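Local coordinates for polyisoprenyl-teichoic acid--peptidoglycan teichoic acid transferase TagV (Bacillus subtilis, PDB 6UF3), which belongs to the LytR-CpsA-Psr family of bacterial cell-envelope proteins, at residues F99-D112 with Q164-S176. Sequence-based numbering, arbitrary orientation.
Sequences FKDVINEVGGIDVD and QKQILNALIDRMS
Ile109 meets Ala170 and Leu171 where the strand 109-112 runs across the helix 164-176, the axes of these short segments 7.9 Å apart at closest approach and their directions 132° from each other. The layout is a helix-turn-strand unit of the LytR-CpsA-Psr fold laid on a neighbouring helix, whose other side, through Leu168, packs on strands 25-34 and 39-44 of the central mixed sheet. Helix 99-105 stands farther off, 12.2 Å between axes, and ends in a Schellman motif: Gly107, with positive phi, turns the chain into the strand, which pairs in turn with strand 134-138.

How a small residue lets a strand come close to a helix is well illustrated by Ala170. Its CB touches CG1 of Ile109 at 3.3 Å, tighter than usual for two carbons, and lies equally near the carbonyl O of Asp110. Farther along the same side chain, CD1 of Ile109 reaches CD2 of Leu171 at 3.7 Å, the two side chains crossing at about a right angle. From the helix 99-105, Ile103 also offers CD1 to Leu171, while Phe99, with CG anti to the backbone N (chi1 172°), brings its ring nearer the helix 164-176, where CG2 of Ile167 lies at the ring's edge.

Polar groups finish both ends. Arg174, bent at chi2 and chi3, curls its guanidinium toward the turn; NH1 gives a weak hydrogen bond to Gly108 O, doubtful because the group is modelled impossibly close to Val106 O. A water links Asp110 N and OD2, while OD1 of Asp110 is hydrogen-bonded to ND1 of His137. At the far end Gln166, its OE1 held by Tyr146, extends beyond CG and sends NE2 to the carbonyl O of Asp112 at 2.7 Å, the donor tilted 33° from the carbonyl plane.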
# COMPACT_ATOMS: atom_id res chain seq x y z
N PHE A 99 11.03 5.05 3.11
CA PHE A 99 9.84 5.16 3.94
C PHE A 99 10.12 5.99 5.18
O PHE A 99 9.33 6.88 5.55
CB PHE A 99 9.35 3.76 4.34
CG PHE A 99 8.23 3.78 5.35
CD1 PHE A 99 6.93 4.04 4.97
CD2 PHE A 99 8.50 3.56 6.70
CE1 PHE A 99 5.91 4.07 5.90
CE2 PHE A 99 7.48 3.59 7.63
CZ PHE A 99 6.19 3.84 7.23
N LYS A 100 11.24 5.69 5.85
CA LYS A 100 11.63 6.50 7.00
C LYS A 100 11.77 7.96 6.61
O LYS A 100 11.34 8.85 7.36
CB LYS A 100 12.93 5.98 7.61
CG LYS A 100 12.79 4.67 8.35
CD LYS A 100 14.04 4.33 9.14
CE LYS A 100 15.27 4.38 8.25
NZ LYS A 100 16.49 3.95 8.98
N ASP A 101 12.39 8.23 5.45
CA ASP A 101 12.54 9.61 4.99
C ASP A 101 11.19 10.30 4.81
O ASP A 101 11.01 11.44 5.24
CB ASP A 101 13.34 9.67 3.69
CG ASP A 101 13.69 11.10 3.28
OD1 ASP A 101 14.33 11.80 4.09
OD2 ASP A 101 13.33 11.52 2.16
N VAL A 102 10.24 9.61 4.17
CA VAL A 102 8.91 10.18 3.97
C VAL A 102 8.31 10.58 5.31
O VAL A 102 7.85 11.71 5.49
CB VAL A 102 7.99 9.20 3.23
CG1 VAL A 102 6.56 9.73 3.23
CG2 VAL A 102 8.48 8.95 1.81
N ILE A 103 8.34 9.66 6.27
CA ILE A 103 7.72 9.92 7.57
C ILE A 103 8.41 11.08 8.28
O ILE A 103 7.76 11.93 8.91
CB ILE A 103 7.73 8.64 8.44
CG1 ILE A 103 6.97 7.50 7.74
CG2 ILE A 103 7.13 8.92 9.82
CD1 ILE A 103 5.48 7.81 7.48
N ASN A 104 9.74 11.13 8.19
CA ASN A 104 10.46 12.20 8.88
C ASN A 104 10.21 13.55 8.22
O ASN A 104 10.16 14.57 8.93
CB ASN A 104 11.95 11.87 8.91
CG ASN A 104 12.30 10.87 9.99
OD1 ASN A 104 11.62 10.79 11.02
ND2 ASN A 104 13.35 10.09 9.76
N GLU A 105 10.01 13.58 6.90
CA GLU A 105 9.81 14.85 6.21
C GLU A 105 8.46 15.47 6.56
O GLU A 105 8.33 16.70 6.57
CB GLU A 105 9.93 14.67 4.70
CG GLU A 105 11.36 14.43 4.19
CD GLU A 105 12.24 15.67 4.27
OE1 GLU A 105 11.77 16.74 4.71
OE2 GLU A 105 13.42 15.57 3.87
N VAL A 106 7.44 14.65 6.83
CA VAL A 106 6.16 15.19 7.29
C VAL A 106 6.13 15.39 8.79
O VAL A 106 5.10 15.79 9.34
CB VAL A 106 4.98 14.31 6.84
CG1 VAL A 106 4.99 14.13 5.33
CG2 VAL A 106 4.99 12.97 7.55
N GLY A 107 7.24 15.14 9.49
CA GLY A 107 7.30 15.40 10.91
C GLY A 107 6.69 14.33 11.79
O GLY A 107 6.21 14.64 12.89
N GLY A 108 6.72 13.07 11.35
CA GLY A 108 6.13 11.99 12.10
C GLY A 108 4.67 11.78 11.76
O GLY A 108 4.03 12.56 11.05
N ILE A 109 4.10 10.69 12.31
CA ILE A 109 2.75 10.28 11.96
C ILE A 109 2.01 9.82 13.21
O ILE A 109 2.59 9.26 14.14
CB ILE A 109 2.81 9.16 10.88
CG1 ILE A 109 1.62 9.25 9.95
CG2 ILE A 109 3.00 7.77 11.49
CD1 ILE A 109 1.52 10.56 9.22
N ASP A 110 0.70 10.08 13.25
CA ASP A 110 -0.11 9.72 14.40
C ASP A 110 -0.86 8.43 14.13
O ASP A 110 -1.55 8.31 13.11
CB ASP A 110 -1.07 10.86 14.73
CG ASP A 110 -0.34 12.13 15.11
OD1 ASP A 110 0.10 12.23 16.27
OD2 ASP A 110 -0.14 13.00 14.23
N VAL A 111 -0.72 7.46 15.03
CA VAL A 111 -1.42 6.18 14.90
C VAL A 111 -1.99 5.77 16.26
O VAL A 111 -1.49 6.14 17.32
CB VAL A 111 -0.53 5.04 14.35
CG1 VAL A 111 -0.07 5.32 12.92
CG2 VAL A 111 0.66 4.79 15.28
N ASP A 112 -3.05 4.96 16.20
CA ASP A 112 -3.68 4.39 17.38
C ASP A 112 -3.12 2.99 17.58
O ASP A 112 -3.54 2.04 16.93
CB ASP A 112 -5.20 4.38 17.23
CG ASP A 112 -5.91 4.17 18.55
OD1 ASP A 112 -5.23 4.04 19.59
OD2 ASP A 112 -7.16 4.14 18.55
N GLN A 164 -0.08 -1.29 8.27
CA GLN A 164 0.28 -0.58 7.05
C GLN A 164 -0.85 0.32 6.57
O GLN A 164 -0.63 1.48 6.19
CB GLN A 164 0.67 -1.59 5.96
CG GLN A 164 1.99 -2.30 6.23
CD GLN A 164 2.11 -3.63 5.49
OE1 GLN A 164 1.36 -3.91 4.56
NE2 GLN A 164 3.05 -4.45 5.93
N LYS A 165 -2.09 -0.19 6.58
CA LYS A 165 -3.20 0.65 6.18
C LYS A 165 -3.38 1.80 7.15
O LYS A 165 -3.73 2.91 6.75
CB LYS A 165 -4.47 -0.17 6.05
CG LYS A 165 -4.56 -0.93 4.71
CD LYS A 165 -5.90 -1.62 4.54
CE LYS A 165 -5.99 -2.85 5.45
NZ LYS A 165 -7.32 -3.52 5.35
N GLN A 166 -3.14 1.56 8.44
CA GLN A 166 -3.18 2.64 9.43
C GLN A 166 -2.20 3.76 9.09
O GLN A 166 -2.52 4.95 9.20
CB GLN A 166 -2.87 2.08 10.81
CG GLN A 166 -3.85 2.43 11.89
CD GLN A 166 -3.47 1.82 13.22
OE1 GLN A 166 -2.60 0.95 13.29
NE2 GLN A 166 -4.12 2.26 14.29
N ILE A 167 -0.97 3.39 8.71
CA ILE A 167 0.03 4.38 8.33
C ILE A 167 -0.43 5.18 7.12
O ILE A 167 -0.34 6.41 7.08
CB ILE A 167 1.38 3.69 8.08
CG1 ILE A 167 1.98 3.22 9.40
CG2 ILE A 167 2.36 4.62 7.33
CD1 ILE A 167 2.96 2.07 9.23
N LEU A 168 -0.93 4.47 6.09
CA LEU A 168 -1.36 5.18 4.89
C LEU A 168 -2.55 6.10 5.18
O LEU A 168 -2.63 7.21 4.65
CB LEU A 168 -1.71 4.19 3.78
CG LEU A 168 -2.12 4.76 2.42
CD1 LEU A 168 -1.06 5.69 1.85
CD2 LEU A 168 -2.38 3.57 1.46
N ASN A 169 -3.49 5.64 6.01
CA ASN A 169 -4.60 6.49 6.41
C ASN A 169 -4.10 7.74 7.12
O ASN A 169 -4.63 8.84 6.91
CB ASN A 169 -5.57 5.73 7.33
CG ASN A 169 -6.45 4.74 6.57
OD1 ASN A 169 -6.61 4.84 5.36
ND2 ASN A 169 -7.02 3.79 7.29
N ALA A 170 -3.09 7.59 7.98
CA ALA A 170 -2.57 8.75 8.70
C ALA A 170 -1.92 9.75 7.75
O ALA A 170 -2.07 10.97 7.91
CB ALA A 170 -1.58 8.29 9.77
N LEU A 171 -1.21 9.24 6.74
CA LEU A 171 -0.64 10.13 5.72
C LEU A 171 -1.74 10.85 4.94
O LEU A 171 -1.63 12.05 4.66
CB LEU A 171 0.26 9.33 4.77
CG LEU A 171 1.59 8.88 5.40
CD1 LEU A 171 2.29 7.81 4.57
CD2 LEU A 171 2.52 10.08 5.65
N ILE A 172 -2.79 10.13 4.56
CA ILE A 172 -3.92 10.75 3.86
C ILE A 172 -4.54 11.85 4.72
O ILE A 172 -4.87 12.93 4.23
CB ILE A 172 -4.96 9.69 3.47
CG1 ILE A 172 -4.39 8.78 2.38
CG2 ILE A 172 -6.26 10.35 3.01
CD1 ILE A 172 -5.21 7.53 2.11
N ASP A 173 -4.72 11.58 6.02
CA ASP A 173 -5.32 12.57 6.90
C ASP A 173 -4.42 13.79 7.03
O ASP A 173 -4.91 14.93 7.04
CB ASP A 173 -5.59 11.95 8.27
CG ASP A 173 -6.78 11.01 8.24
OD1 ASP A 173 -7.62 11.20 7.35
OD2 ASP A 173 -6.86 10.09 9.08
N ARG A 174 -3.11 13.57 7.13
CA ARG A 174 -2.19 14.70 7.22
C ARG A 174 -2.27 15.56 5.97
O ARG A 174 -2.41 16.79 6.06
CB ARG A 174 -0.77 14.20 7.43
CG ARG A 174 0.23 15.32 7.29
CD ARG A 174 0.21 16.17 8.54
NE ARG A 174 0.68 15.39 9.67
CZ ARG A 174 1.96 15.12 9.89
NH1 ARG A 174 2.32 14.39 10.93
NH2 ARG A 174 2.89 15.58 9.06
N MET A 175 -2.20 14.95 4.79
CA MET A 175 -2.29 15.74 3.57
C MET A 175 -3.66 16.41 3.44
O MET A 175 -3.74 17.57 3.02
CB MET A 175 -1.97 14.89 2.34
CG MET A 175 -3.18 14.24 1.66
SD MET A 175 -2.87 13.65 -0.02
CE MET A 175 -4.53 13.70 -0.70
N SER A 176 -4.73 15.73 3.84
CA SER A 176 -6.06 16.31 3.66
C SER A 176 -6.29 17.48 4.59
O SER A 176 -7.06 18.39 4.24
CB SER A 176 -7.14 15.25 3.89
OG SER A 176 -7.05 14.22 2.92
O HOH W 1 -0.28 12.31 11.68
O HOH W 2 -4.79 5.04 13.53